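Local coordinates for putative membrane anchored protein (Corynebacterium diphtheriae, PDB 3LSO) that is of unknown function but is probably exported and membrane-anchored, presenting a chain of immunoglobulin-like beta-sandwich domains, at residues 51-56 with 67-72; 151-156 with 181-186; 211-216 with 227-232; 341-346 with 390-395; 428-433 with 443-448. One frame throughout, in Å; residues are numbered along the deposited sequence.

Contact 1 (51-56 with 67-72)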
# COMPACT_ATOMS: atom_id res chain seq x y z
N ALA B 51 -36.79 -0.48 6.91
CA ALA B 51 -35.60 -0.17 7.71
C ALA B 51 -34.42 0.31 6.86
O ALA B 51 -34.24 -0.09 5.71
CB ALA B 51 -35.20 -1.38 8.52
N GLU B 52 -33.62 1.19 7.46
CA GLU B 52 -32.42 1.74 6.83
C GLU B 52 -31.18 1.37 7.64
O GLU B 52 -31.06 1.73 8.82
CB GLU B 52 -32.56 3.26 6.67
CG GLU B 52 -31.25 3.97 6.35
CD GLU B 52 -31.45 5.41 5.92
OE1 GLU B 52 -32.51 6.01 6.23
OE2 GLU B 52 -30.53 5.95 5.25
N PHE B 53 -30.28 0.64 7.01
CA PHE B 53 -29.05 0.20 7.65
C PHE B 53 -27.88 1.12 7.26
O PHE B 53 -27.18 0.87 6.28
CB PHE B 53 -28.74 -1.24 7.23
CG PHE B 53 -29.33 -2.28 8.14
CD1 PHE B 53 -30.69 -2.53 8.16
CD2 PHE B 53 -28.50 -3.05 8.97
CE1 PHE B 53 -31.21 -3.52 9.00
CE2 PHE B 53 -29.02 -4.03 9.81
CZ PHE B 53 -30.36 -4.26 9.83
N GLU B 54 -27.68 2.19 8.03
CA GLU B 54 -26.62 3.14 7.74
C GLU B 54 -25.28 2.60 8.23
O GLU B 54 -24.97 2.62 9.42
CB GLU B 54 -26.94 4.51 8.35
CG GLU B 54 -28.27 5.11 7.88
CD GLU B 54 -28.64 6.44 8.56
OE1 GLU B 54 -27.86 6.93 9.41
OE2 GLU B 54 -29.71 7.00 8.24
N MSE B 55 -24.49 2.09 7.28
CA MSE B 55 -23.22 1.46 7.57
C MSE B 55 -22.12 2.04 6.70
O MSE B 55 -22.40 2.54 5.61
CB MSE B 55 -23.31 -0.03 7.31
CG MSE B 55 -23.45 -0.85 8.56
SE MSE B 55 -23.73 -2.70 8.08
CE MSE B 55 -25.53 -2.50 7.43
N PRO B 56 -20.85 1.96 7.17
CA PRO B 56 -19.72 2.36 6.33
C PRO B 56 -19.59 1.40 5.13
O PRO B 56 -20.08 0.27 5.19
CB PRO B 56 -18.52 2.22 7.26
CG PRO B 56 -18.94 1.20 8.25
CD PRO B 56 -20.39 1.47 8.49
N ALA B 67 -23.28 -0.15 13.15
CA ALA B 67 -24.43 -0.16 12.25
C ALA B 67 -25.59 0.60 12.89
O ALA B 67 -26.05 0.24 13.97
CB ALA B 67 -24.83 -1.58 11.93
N LEU B 68 -26.02 1.68 12.24
CA LEU B 68 -27.19 2.43 12.70
C LEU B 68 -28.47 2.00 11.95
O LEU B 68 -28.59 2.17 10.73
CB LEU B 68 -26.95 3.96 12.62
CG LEU B 68 -28.05 4.92 13.13
CD1 LEU B 68 -28.31 4.82 14.65
CD2 LEU B 68 -27.79 6.39 12.73
N ILE B 69 -29.41 1.41 12.69
CA ILE B 69 -30.67 0.97 12.11
C ILE B 69 -31.80 1.93 12.47
O ILE B 69 -32.17 2.08 13.63
CB ILE B 69 -31.04 -0.44 12.59
CG1 ILE B 69 -29.92 -1.44 12.23
CG2 ILE B 69 -32.37 -0.86 11.98
CD1 ILE B 69 -29.91 -2.71 13.07
N LYS B 70 -32.33 2.60 11.45
CA LYS B 70 -33.51 3.42 11.60
C LYS B 70 -34.73 2.61 11.14
O LYS B 70 -34.88 2.29 9.96
CB LYS B 70 -33.37 4.73 10.82
CG LYS B 70 -32.26 5.65 11.33
CD LYS B 70 -32.31 7.05 10.70
CE LYS B 70 -31.19 7.94 11.23
NZ LYS B 70 -31.26 9.32 10.68
N ILE B 71 -35.59 2.24 12.08
CA ILE B 71 -36.81 1.51 11.75
C ILE B 71 -38.03 2.43 11.74
O ILE B 71 -38.40 3.02 12.77
CB ILE B 71 -37.04 0.31 12.68
CG1 ILE B 71 -35.92 -0.71 12.52
CG2 ILE B 71 -38.37 -0.36 12.37
CD1 ILE B 71 -35.94 -1.85 13.54
N LYS B 72 -38.64 2.53 10.57
CA LYS B 72 -39.80 3.37 10.35
C LYS B 72 -41.03 2.76 11.04
O LYS B 72 -41.27 1.54 10.94
CB LYS B 72 -40.03 3.55 8.85
CG LYS B 72 -40.85 4.76 8.44
CD LYS B 72 -40.00 6.01 8.19
CE LYS B 72 -40.85 7.09 7.56
NZ LYS B 72 -40.48 8.41 8.08
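Because Glu-54 holds CG beside its backbone N and anti to the carbonyl carbon (chi1 -57°), its extended chain runs alongside Leu-68 and obliquely across Lys-70, which starts out in the same way (chi1 -65°). The carboxylate meets carbon as well as charge: OE1 of Glu-54 lies 3.4 Å from CD2 of Leu-68, while OE2 rests on the CE methylene of Lys-70. Its salt bridge is long, with Glu-54 OE2 and Lys-70 NZ 3.7 Å apart, which is consistent with a modest electrostatic contribution.

The other face of the strands is apolar. Ile-69 and Phe-53 point the same way, side by side, and CG1 of Ile-69 makes a CH-pi contact over the Phe-53 ring, 3.7 Å from the ring centroid. Its terminal CD1 reaches CZ of Phe-53 at 3.6 Å, so one branch of the isoleucine follows the ring out to the rim. This couple is a non-hydrogen-bonded pair between two hydrogen-bonded ones. Glu-52 and Lys-70 exchange bonds lying in the carbonyl planes, whereas Leu-68 N approaches the Glu-54 carbonyl from above its plane. Beyond the pair, Phe-184 meets the Phe-53 ring, and Ile-69 touches Val-142 of strand 132-146. The alternation of a salt-bridged outer face with a buried aromatic-aliphatic face is that of antiparallel strands in a beta sandwich, here in the N-terminal domain, whose family belongs to the E-set clan.

Contact 2 (151-156 with 181-186)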
# COMPACT_ATOMS: atom_id res chain seq x y z
N THR B 151 -16.54 -10.20 2.28
CA THR B 151 -17.78 -9.47 2.03
C THR B 151 -18.82 -9.82 3.07
O THR B 151 -18.93 -10.96 3.50
CB THR B 151 -18.35 -9.82 0.63
OG1 THR B 151 -17.32 -9.72 -0.36
CG2 THR B 151 -19.48 -8.86 0.24
N LEU B 152 -19.59 -8.81 3.48
CA LEU B 152 -20.68 -9.00 4.42
C LEU B 152 -21.98 -8.70 3.71
O LEU B 152 -22.10 -7.65 3.08
CB LEU B 152 -20.54 -8.08 5.62
CG LEU B 152 -19.38 -8.49 6.51
CD1 LEU B 152 -19.28 -7.55 7.69
CD2 LEU B 152 -19.57 -9.92 6.96
N THR B 153 -22.93 -9.62 3.82
CA THR B 153 -24.24 -9.45 3.17
C THR B 153 -25.39 -9.66 4.14
O THR B 153 -25.55 -10.73 4.75
CB THR B 153 -24.39 -10.36 1.92
OG1 THR B 153 -23.19 -10.30 1.13
CG2 THR B 153 -25.56 -9.88 1.07
N PHE B 154 -26.20 -8.61 4.29
CA PHE B 154 -27.28 -8.61 5.27
C PHE B 154 -28.66 -8.83 4.65
O PHE B 154 -29.36 -7.87 4.31
CB PHE B 154 -27.24 -7.33 6.13
CG PHE B 154 -26.06 -7.24 7.07
CD1 PHE B 154 -25.18 -8.31 7.26
CD2 PHE B 154 -25.86 -6.08 7.82
CE1 PHE B 154 -24.10 -8.21 8.13
CE2 PHE B 154 -24.79 -5.97 8.70
CZ PHE B 154 -23.91 -7.04 8.86
N ILE B 155 -29.04 -10.10 4.50
CA ILE B 155 -30.36 -10.51 4.04
C ILE B 155 -31.32 -10.45 5.22
O ILE B 155 -30.88 -10.60 6.35
CB ILE B 155 -30.32 -11.99 3.54
CG1 ILE B 155 -29.11 -12.24 2.63
CG2 ILE B 155 -31.62 -12.40 2.83
CD1 ILE B 155 -28.98 -11.29 1.45
N PRO B 156 -32.62 -10.21 4.97
CA PRO B 156 -33.58 -10.50 6.06
C PRO B 156 -33.73 -12.00 6.30
O PRO B 156 -33.40 -12.80 5.42
CB PRO B 156 -34.91 -9.91 5.55
CG PRO B 156 -34.73 -9.72 4.07
CD PRO B 156 -33.26 -9.49 3.85
N ASP B 181 -35.21 -11.13 -0.55
CA ASP B 181 -33.82 -11.55 -0.76
C ASP B 181 -32.97 -10.32 -0.87
O ASP B 181 -31.75 -10.40 -0.78
CB ASP B 181 -33.66 -12.30 -2.09
CG ASP B 181 -34.66 -13.44 -2.26
OD1 ASP B 181 -34.88 -14.19 -1.27
OD2 ASP B 181 -35.20 -13.60 -3.38
N LYS B 182 -33.63 -9.19 -1.11
CA LYS B 182 -32.92 -7.94 -1.38
C LYS B 182 -32.34 -7.41 -0.08
O LYS B 182 -33.09 -7.16 0.87
CB LYS B 182 -33.80 -6.93 -2.12
CG LYS B 182 -34.07 -7.37 -3.57
CD LYS B 182 -34.76 -6.30 -4.40
CE LYS B 182 -35.21 -6.86 -5.74
NZ LYS B 182 -35.93 -5.83 -6.51
N PRO B 183 -30.99 -7.29 -0.04
CA PRO B 183 -30.22 -7.11 1.19
C PRO B 183 -30.14 -5.66 1.68
O PRO B 183 -29.92 -4.75 0.90
CB PRO B 183 -28.81 -7.61 0.80
CG PRO B 183 -28.91 -8.05 -0.70
CD PRO B 183 -30.12 -7.35 -1.22
N PHE B 184 -30.33 -5.47 2.98
CA PHE B 184 -30.28 -4.15 3.62
C PHE B 184 -28.95 -3.44 3.40
O PHE B 184 -28.91 -2.20 3.32
CB PHE B 184 -30.55 -4.25 5.12
CG PHE B 184 -31.83 -4.97 5.46
CD1 PHE B 184 -33.08 -4.46 5.06
CD2 PHE B 184 -31.80 -6.16 6.17
CE1 PHE B 184 -34.27 -5.12 5.36
CE2 PHE B 184 -32.99 -6.84 6.47
CZ PHE B 184 -34.22 -6.31 6.06
N ALA B 185 -27.86 -4.21 3.32
CA ALA B 185 -26.55 -3.63 3.06
C ALA B 185 -25.44 -4.63 2.72
O ALA B 185 -25.49 -5.82 3.06
CB ALA B 185 -26.11 -2.71 4.20
N THR B 186 -24.45 -4.11 2.01
CA THR B 186 -23.23 -4.83 1.71
C THR B 186 -22.06 -4.05 2.31
O THR B 186 -22.03 -2.82 2.26
CB THR B 186 -23.08 -5.02 0.18
OG1 THR B 186 -23.56 -6.32 -0.18
CG2 THR B 186 -21.63 -4.87 -0.27
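Phe-184, Pro-156, Pro-183 and Ile-155 carry the side-chain contact where segment 181-186 leads into strand 185-190 beside strand 150-167; Phe-154 enters through its backbone. Phe-184 places CG beside its backbone N, which swings the ring obliquely across Pro-156; CZ of Phe-184 is 3.7 Å from CB of Pro-156, and the neighbouring CE2 lies against the proline N and CA. Ile-155 is bent at both torsions (chi1 -46°, chi2 -54°), so that although its CB leaves the strand away from the other segment, CD1 turns back to rest 3.7 Å from CB of Pro-183. Thr-153, with CG2 anti to the backbone N, lays that methyl alongside the same proline CB at 4.0 Å.

Phe-154 is bonded through both backbone atoms. Its N donates to Ala-185 O at 3.1 Å, and Phe-154 O accepts from Phe-184 N at 2.9 Å, a bond bent at the hydrogen (135°). The helix-like backbone angles of Phe-184 break the regular strand pattern. The Phe-154 ring leads away toward Met-55 and Val-98, whereas that of Phe-184 meets Phe-53 and Ile-96. With the Phe-184 ring packed on buried Pro-156, and Pro-183 on the exposed side with Ile-155 and Thr-153, the segment joins strand 185-190 to strand 150-167 as antiparallel neighbours in the N-terminal domain, which belongs to an E-set family.

Contact 3 (211-216 with 227-232)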
# COMPACT_ATOMS: atom_id res chain seq x y z
N ILE B 211 16.73 -0.72 8.72
CA ILE B 211 15.47 -1.28 8.26
C ILE B 211 14.54 -1.35 9.45
O ILE B 211 14.94 -1.79 10.53
CB ILE B 211 15.65 -2.72 7.72
CG1 ILE B 211 16.60 -2.75 6.53
CG2 ILE B 211 14.32 -3.28 7.27
CD1 ILE B 211 16.23 -1.85 5.43
N THR B 212 13.29 -0.95 9.25
CA THR B 212 12.32 -0.85 10.33
C THR B 212 10.95 -1.44 9.95
O THR B 212 10.37 -1.07 8.93
CB THR B 212 12.20 0.61 10.78
OG1 THR B 212 13.36 0.93 11.56
CG2 THR B 212 10.96 0.86 11.61
N ALA B 213 10.46 -2.37 10.77
CA ALA B 213 9.13 -2.95 10.58
C ALA B 213 8.15 -2.35 11.59
O ALA B 213 8.36 -2.48 12.80
CB ALA B 213 9.19 -4.47 10.73
N THR B 214 7.09 -1.69 11.12
CA THR B 214 6.05 -1.22 12.02
C THR B 214 5.03 -2.34 12.23
O THR B 214 4.56 -2.95 11.26
CB THR B 214 5.37 0.06 11.50
N VAL B 215 4.72 -2.63 13.50
CA VAL B 215 3.72 -3.65 13.87
C VAL B 215 2.44 -2.96 14.38
O VAL B 215 2.52 -2.07 15.23
CB VAL B 215 4.26 -4.60 14.97
CG1 VAL B 215 3.23 -5.64 15.34
CG2 VAL B 215 5.53 -5.29 14.53
N PRO B 216 1.27 -3.36 13.86
CA PRO B 216 0.01 -2.81 14.38
C PRO B 216 -0.20 -3.12 15.86
O PRO B 216 -0.03 -4.28 16.28
CB PRO B 216 -1.06 -3.49 13.52
CG PRO B 216 -0.38 -4.72 12.97
CD PRO B 216 1.03 -4.30 12.75
N VAL B 227 10.34 -9.76 15.61
CA VAL B 227 10.31 -9.77 14.14
C VAL B 227 11.55 -10.41 13.53
O VAL B 227 12.67 -10.11 13.93
CB VAL B 227 10.13 -8.35 13.55
CG1 VAL B 227 10.46 -8.31 12.07
CG2 VAL B 227 8.72 -7.85 13.80
N GLN B 228 11.34 -11.30 12.56
CA GLN B 228 12.43 -11.89 11.80
C GLN B 228 12.53 -11.21 10.45
O GLN B 228 11.57 -11.19 9.68
CB GLN B 228 12.22 -13.38 11.59
CG GLN B 228 13.36 -14.01 10.81
CD GLN B 228 14.69 -13.93 11.56
OE1 GLN B 228 15.53 -13.07 11.29
NE2 GLN B 228 14.87 -14.83 12.53
N PHE B 229 13.70 -10.65 10.17
CA PHE B 229 13.92 -10.03 8.88
C PHE B 229 14.54 -11.03 7.93
O PHE B 229 15.15 -12.01 8.35
CB PHE B 229 14.82 -8.80 9.02
CG PHE B 229 14.15 -7.65 9.69
CD1 PHE B 229 14.28 -7.45 11.05
CD2 PHE B 229 13.37 -6.77 8.97
CE1 PHE B 229 13.66 -6.39 11.66
CE2 PHE B 229 12.76 -5.71 9.58
CZ PHE B 229 12.91 -5.52 10.93
N PHE B 230 14.35 -10.79 6.64
CA PHE B 230 14.96 -11.62 5.63
C PHE B 230 15.51 -10.73 4.54
O PHE B 230 14.91 -9.71 4.18
CB PHE B 230 13.93 -12.54 5.00
CG PHE B 230 13.38 -13.57 5.92
CD1 PHE B 230 13.85 -14.87 5.88
CD2 PHE B 230 12.35 -13.26 6.79
CE1 PHE B 230 13.32 -15.85 6.71
CE2 PHE B 230 11.82 -14.24 7.64
CZ PHE B 230 12.31 -15.53 7.60
N VAL B 231 16.66 -11.13 4.01
CA VAL B 231 17.22 -10.49 2.85
C VAL B 231 17.23 -11.58 1.81
O VAL B 231 17.67 -12.70 2.08
CB VAL B 231 18.64 -9.95 3.09
CG1 VAL B 231 19.20 -9.39 1.82
CG2 VAL B 231 18.63 -8.87 4.14
N ASN B 232 16.70 -11.27 0.63
CA ASN B 232 16.59 -12.24 -0.43
C ASN B 232 16.18 -13.61 0.06
O ASN B 232 16.79 -14.63 -0.27
CB ASN B 232 17.86 -12.27 -1.27
CG ASN B 232 17.90 -11.16 -2.32
OD1 ASN B 232 17.09 -10.22 -2.32
ND2 ASN B 232 18.84 -11.26 -3.23
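Phe-229 makes the largest single contribution to this contact, in which two strands face each other across the interior of a beta sandwich whose strand order matches the immunoglobulin-like fold. No hydrogen bond links the two segments; their axes stay 9.2 Å apart at closest approach and run 134° to one another, a separation bridged by side chains alone.

In the first shell, CE2 of Phe-229 touches CG2 of Ile-211 at 3.7 Å, the two side chains sliding past each other in opposite directions. That methyl is anti to the isoleucine backbone N, while CG1 leads away from Phe-229. The short side chain of Ala-213 points toward the ring and brings CB to 3.9 Å from CZ of Phe-229. Further along, Val-215 and Val-227 meet tip to tip, their CG2 methyls 4.2 Å apart, each anti to its own carbonyl carbon. The other methyl of Val-227, CG1, two residues earlier on the strand than Phe-229, lies over one face of the Phe-229 ring, 3.7 Å above its plane and offset toward the rim.

Farther out, Ile-211 and Ala-213 are held in their sheet by backbone hydrogen bonds to Thr-250 and Ala-248. From the opposing sheet, Ile-262 and Ala-264 of strand 258-267 pack against the same two residues. Val-242, in a loop, touches both Val-215 and Val-227. Phe-229, with CG beside its backbone N (chi1 -71°), extends far enough across the interior for CZ of Phe-229 to stand 4.0 Å from Ala-213 N, which lies in the ring plane at its edge.

Contact 4 (341-346 with 390-395)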
# COMPACT_ATOMS: atom_id res chain seq x y z
N GLY B 341 31.11 14.61 -20.68
CA GLY B 341 31.29 13.30 -21.29
C GLY B 341 30.62 12.25 -20.45
O GLY B 341 30.37 12.50 -19.25
N ILE B 342 30.32 11.10 -21.05
CA ILE B 342 29.81 9.95 -20.30
C ILE B 342 30.95 9.08 -19.74
O ILE B 342 31.87 8.72 -20.48
CB ILE B 342 28.92 9.05 -21.18
CG1 ILE B 342 27.66 9.80 -21.57
CG2 ILE B 342 28.57 7.73 -20.45
CD1 ILE B 342 27.24 9.50 -23.00
N ASN B 343 30.85 8.74 -18.45
CA ASN B 343 31.80 7.86 -17.76
C ASN B 343 31.08 6.58 -17.36
O ASN B 343 30.14 6.59 -16.56
CB ASN B 343 32.36 8.54 -16.51
CG ASN B 343 33.46 7.72 -15.80
OD1 ASN B 343 34.53 7.49 -16.36
ND2 ASN B 343 33.21 7.32 -14.57
N ALA B 344 31.53 5.46 -17.90
CA ALA B 344 30.77 4.23 -17.80
C ALA B 344 31.19 3.43 -16.58
O ALA B 344 32.30 3.63 -16.09
CB ALA B 344 30.97 3.42 -19.07
N PRO B 345 30.34 2.53 -16.09
CA PRO B 345 30.83 1.62 -15.08
C PRO B 345 32.17 1.08 -15.48
O PRO B 345 32.47 0.91 -16.67
CB PRO B 345 29.84 0.48 -15.13
CG PRO B 345 28.58 1.13 -15.50
CD PRO B 345 28.96 2.21 -16.46
N GLU B 346 32.99 0.82 -14.48
CA GLU B 346 34.27 0.17 -14.68
C GLU B 346 34.08 -1.13 -15.48
O GLU B 346 33.17 -1.91 -15.20
CB GLU B 346 34.87 -0.09 -13.29
CG GLU B 346 36.39 -0.11 -13.20
CD GLU B 346 36.89 -0.80 -11.89
OE1 GLU B 346 36.42 -0.43 -10.77
OE2 GLU B 346 37.77 -1.70 -12.00
N ASN B 390 37.38 6.99 -15.86
CA ASN B 390 38.12 5.80 -16.26
C ASN B 390 38.31 5.73 -17.78
O ASN B 390 37.96 6.66 -18.50
CB ASN B 390 37.46 4.54 -15.70
CG ASN B 390 36.02 4.39 -16.15
OD1 ASN B 390 35.72 4.47 -17.37
ND2 ASN B 390 35.12 4.19 -15.19
N GLU B 391 38.84 4.60 -18.27
CA GLU B 391 39.16 4.44 -19.69
C GLU B 391 37.98 4.67 -20.64
O GLU B 391 38.18 4.95 -21.80
CB GLU B 391 39.78 3.06 -19.95
CG GLU B 391 41.10 2.80 -19.18
CD GLU B 391 41.42 1.28 -18.91
OE1 GLU B 391 40.48 0.45 -18.71
OE2 GLU B 391 42.63 0.92 -18.87
N SER B 392 36.75 4.56 -20.15
CA SER B 392 35.60 4.71 -21.01
C SER B 392 35.26 6.17 -21.31
O SER B 392 34.55 6.47 -22.24
CB SER B 392 34.38 4.06 -20.36
OG SER B 392 34.00 4.74 -19.17
N TYR B 393 35.76 7.09 -20.49
CA TYR B 393 35.33 8.47 -20.58
C TYR B 393 35.94 9.13 -21.78
O TYR B 393 37.15 8.92 -22.05
CB TYR B 393 35.78 9.21 -19.34
CG TYR B 393 35.42 10.66 -19.31
CD1 TYR B 393 34.16 11.06 -18.87
CD2 TYR B 393 36.35 11.63 -19.68
CE1 TYR B 393 33.83 12.41 -18.81
CE2 TYR B 393 36.03 12.98 -19.63
CZ TYR B 393 34.77 13.36 -19.19
OH TYR B 393 34.43 14.68 -19.12
N ARG B 394 35.13 9.93 -22.47
CA ARG B 394 35.58 10.75 -23.56
C ARG B 394 34.92 12.08 -23.34
O ARG B 394 33.68 12.16 -23.39
CB ARG B 394 35.13 10.20 -24.90
CG ARG B 394 35.63 8.80 -25.23
CD ARG B 394 37.12 8.80 -25.50
NE ARG B 394 37.55 7.49 -25.94
CZ ARG B 394 37.83 6.48 -25.14
NH1 ARG B 394 37.72 6.60 -23.81
NH2 ARG B 394 38.21 5.32 -25.68
N GLY B 395 35.74 13.13 -23.13
CA GLY B 395 35.24 14.46 -22.81
C GLY B 395 35.37 15.49 -23.92
O GLY B 395 36.45 15.67 -24.51
O HOH W 1 31.33 10.35 -23.63
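Asn-390 OD1 is gripped by two donors of the same residue: Ser-392 N at 3.0 Å and Ser-392 OG at 2.5 Å, both in the plane of the side-chain carbonyl. The first bond makes an Asx turn, set within a type I beta turn from Asn-390 to Tyr-393. The turn leads into strand 394-398, which lies between strands 335-343 and 361-366 in a sheet of an apparently immunoglobulin-like sandwich.

The other end of the same amide crosses to the neighbouring segment. Asn-390 takes the crowded position between backbone N and carbonyl carbon (chi1 58°), and its ND2 gives a nearly straight bond (171°) to Ala-344 O, 3.0 Å away and in the amide plane. Ser-392 OG, similarly placed (chi1 66°), passes the connection on: it donates to Asn-390 OD1 and accepts from Ala-344 N at 2.9 Å. The turn thus satisfies both backbone polar groups of Ala-344. Asn-343 answers from the strand with CG anti to its backbone N, so that a lone pair of its OD1 receives Asn-390 N at 2.9 Å. Its ND2 is engaged by Gln-430 of strand 425-435, which fixes the sense of this second amide.

Arg-394 folds back over the turn, its NH1 bonded to Glu-391 O and Tyr-393 O in the guanidinium plane. Tyr-393, with CG anti to its backbone N, runs its ring along Gly-341 and bonds Glu-339 through OH. Where strand 341-343 passes Arg-394 without a direct bond, a water accepts from Ile-342 N at 2.9 Å and donates to Arg-394 O at 3.0 Å.

Contact 5 (428-433 with 443-448)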
# COMPACT_ATOMS: atom_id res chain seq x y z
N MSE B 428 24.97 2.29 -13.21
CA MSE B 428 24.51 3.51 -13.88
C MSE B 428 25.66 4.07 -14.67
O MSE B 428 26.82 3.82 -14.35
CB MSE B 428 24.17 4.59 -12.87
CG MSE B 428 22.79 4.55 -12.28
SE MSE B 428 22.80 5.72 -10.73
CE MSE B 428 23.95 4.65 -9.61
N PHE B 429 25.35 4.89 -15.66
CA PHE B 429 26.38 5.70 -16.25
C PHE B 429 26.53 7.04 -15.52
O PHE B 429 25.60 7.49 -14.82
CB PHE B 429 26.10 5.88 -17.73
CG PHE B 429 26.22 4.61 -18.49
CD1 PHE B 429 27.38 4.29 -19.16
CD2 PHE B 429 25.17 3.70 -18.51
CE1 PHE B 429 27.50 3.12 -19.85
CE2 PHE B 429 25.29 2.50 -19.23
CZ PHE B 429 26.45 2.22 -19.89
N GLN B 430 27.68 7.68 -15.65
CA GLN B 430 27.89 8.98 -15.05
C GLN B 430 28.15 10.01 -16.11
O GLN B 430 28.60 9.66 -17.21
CB GLN B 430 29.09 8.94 -14.12
CG GLN B 430 28.92 7.98 -12.93
CD GLN B 430 30.14 7.93 -12.04
OE1 GLN B 430 31.28 7.93 -12.51
NE2 GLN B 430 29.92 7.90 -10.74
N MSE B 431 27.90 11.27 -15.79
CA MSE B 431 28.42 12.38 -16.62
C MSE B 431 29.59 13.01 -15.91
O MSE B 431 29.51 13.30 -14.69
CB MSE B 431 27.36 13.46 -16.87
CG MSE B 431 27.62 14.33 -18.11
SE MSE B 431 26.20 15.64 -18.31
CE MSE B 431 26.37 15.97 -20.19
N GLY B 432 30.68 13.20 -16.64
CA GLY B 432 31.82 14.01 -16.19
C GLY B 432 31.51 15.45 -16.58
O GLY B 432 31.01 15.70 -17.68
N VAL B 433 31.74 16.41 -15.67
CA VAL B 433 31.53 17.81 -16.02
C VAL B 433 32.65 18.68 -15.51
O VAL B 433 33.20 18.43 -14.44
CB VAL B 433 30.21 18.36 -15.47
CG1 VAL B 433 29.10 17.59 -16.02
CG2 VAL B 433 30.18 18.21 -13.97
N LEU B 443 31.85 13.98 -11.26
CA LEU B 443 31.31 12.82 -11.95
C LEU B 443 29.99 12.50 -11.29
O LEU B 443 29.93 12.28 -10.08
CB LEU B 443 32.27 11.65 -11.88
CG LEU B 443 33.53 11.82 -12.73
CD1 LEU B 443 34.66 10.97 -12.20
CD2 LEU B 443 33.30 11.52 -14.22
N VAL B 444 28.91 12.51 -12.08
CA VAL B 444 27.58 12.44 -11.49
C VAL B 444 26.78 11.25 -12.02
O VAL B 444 26.51 11.16 -13.23
CB VAL B 444 26.78 13.71 -11.75
CG1 VAL B 444 25.47 13.63 -11.02
CG2 VAL B 444 27.58 14.92 -11.33
N SER B 445 26.42 10.35 -11.11
CA SER B 445 25.62 9.18 -11.42
C SER B 445 24.25 9.58 -11.90
O SER B 445 23.58 10.38 -11.24
CB SER B 445 25.47 8.31 -10.18
OG SER B 445 26.75 7.87 -9.79
N ILE B 446 23.83 9.04 -13.04
CA ILE B 446 22.56 9.41 -13.63
C ILE B 446 21.64 8.21 -13.52
O ILE B 446 21.80 7.23 -14.25
CB ILE B 446 22.72 9.94 -15.09
CG1 ILE B 446 23.39 11.32 -15.06
CG2 ILE B 446 21.37 10.15 -15.76
CD1 ILE B 446 23.79 11.78 -16.39
N PRO B 447 20.71 8.25 -12.56
CA PRO B 447 19.84 7.10 -12.32
C PRO B 447 18.97 6.81 -13.53
O PRO B 447 18.37 5.76 -13.58
CB PRO B 447 18.92 7.55 -11.17
CG PRO B 447 19.61 8.71 -10.54
CD PRO B 447 20.45 9.36 -11.61
N GLU B 448 18.90 7.72 -14.49
CA GLU B 448 18.05 7.47 -15.66
C GLU B 448 18.79 6.59 -16.68
O GLU B 448 18.21 6.22 -17.71
CB GLU B 448 17.57 8.75 -16.32
CG GLU B 448 16.55 9.53 -15.51
CD GLU B 448 17.14 10.23 -14.29
OE1 GLU B 448 18.35 10.12 -14.00
OE2 GLU B 448 16.36 10.92 -13.59
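The two strands run antiparallel at 148° and are stitched by paired bonds between Met-431 and Val-444, with a further bond from Ile-446 N to Phe-429 O, 3.0 Å long and nearly along the C=O axis.

On the face with Gln-430, the glutamine chain is extended from a CG anti to the carbonyl carbon, and NE2 offers a weak but straight bond to Ser-445 OG at 3.3 Å. Both polar ends have firmer ties outside the pair: Gln-430 OE1 accepts from Asn-343 ND2, and Ser-445 OG is bonded to Asp-289 N. Leu-443 crosses Gln-430 at about a right angle and sends CD2 over Gly-432, 3.5 Å from its CA. At the other end Met-428, a selenomethionine bent at chi3 (-69°), folds over the corner that the chain turns at Pro-447; its SE lies 3.6 Å from CA of Pro-447 and 3.8 Å from CB of Ser-445.

On the face with Met-431 and Ile-446, the isoleucine reaches with CD1 to CB of Met-431 at 4.0 Å, while the outer parts of Met-431 and Phe-429 lead on to the opposing sheet, meeting Leu-328 and Val-324 of strand 321-329, respectively. Such a beta hairpin, with a Gln-430/Ser-445 polar pair and Leu-443 on one face and Met-431, Phe-429 and Ile-446 on the other, is consistent with the F-G hairpin of an immunoglobulin-like sandwich.

From the N terminus the five contacts close successive loops in series; none nests in or crosses another. Contact 1 closes a short loop and contact 2 a longer one within the same N-terminal domain, their centres 12 Å apart and joined through Met-55 against Phe-154 and Ala-185. Contact 3 ties the facing sheets of the middle domain, about 18 Å or more by nearest atoms from every other contact. Contact 4 closes a 43-residue loop that includes strands 349-357 and 361-366, and contact 5 then closes a hairpin; strands 335-343 and 425-435 adjoin, so the two probably share backbone hydrogen bonds. Contacts 1 and 4 lie 70 Å apart between centres, reflecting an elongated chain.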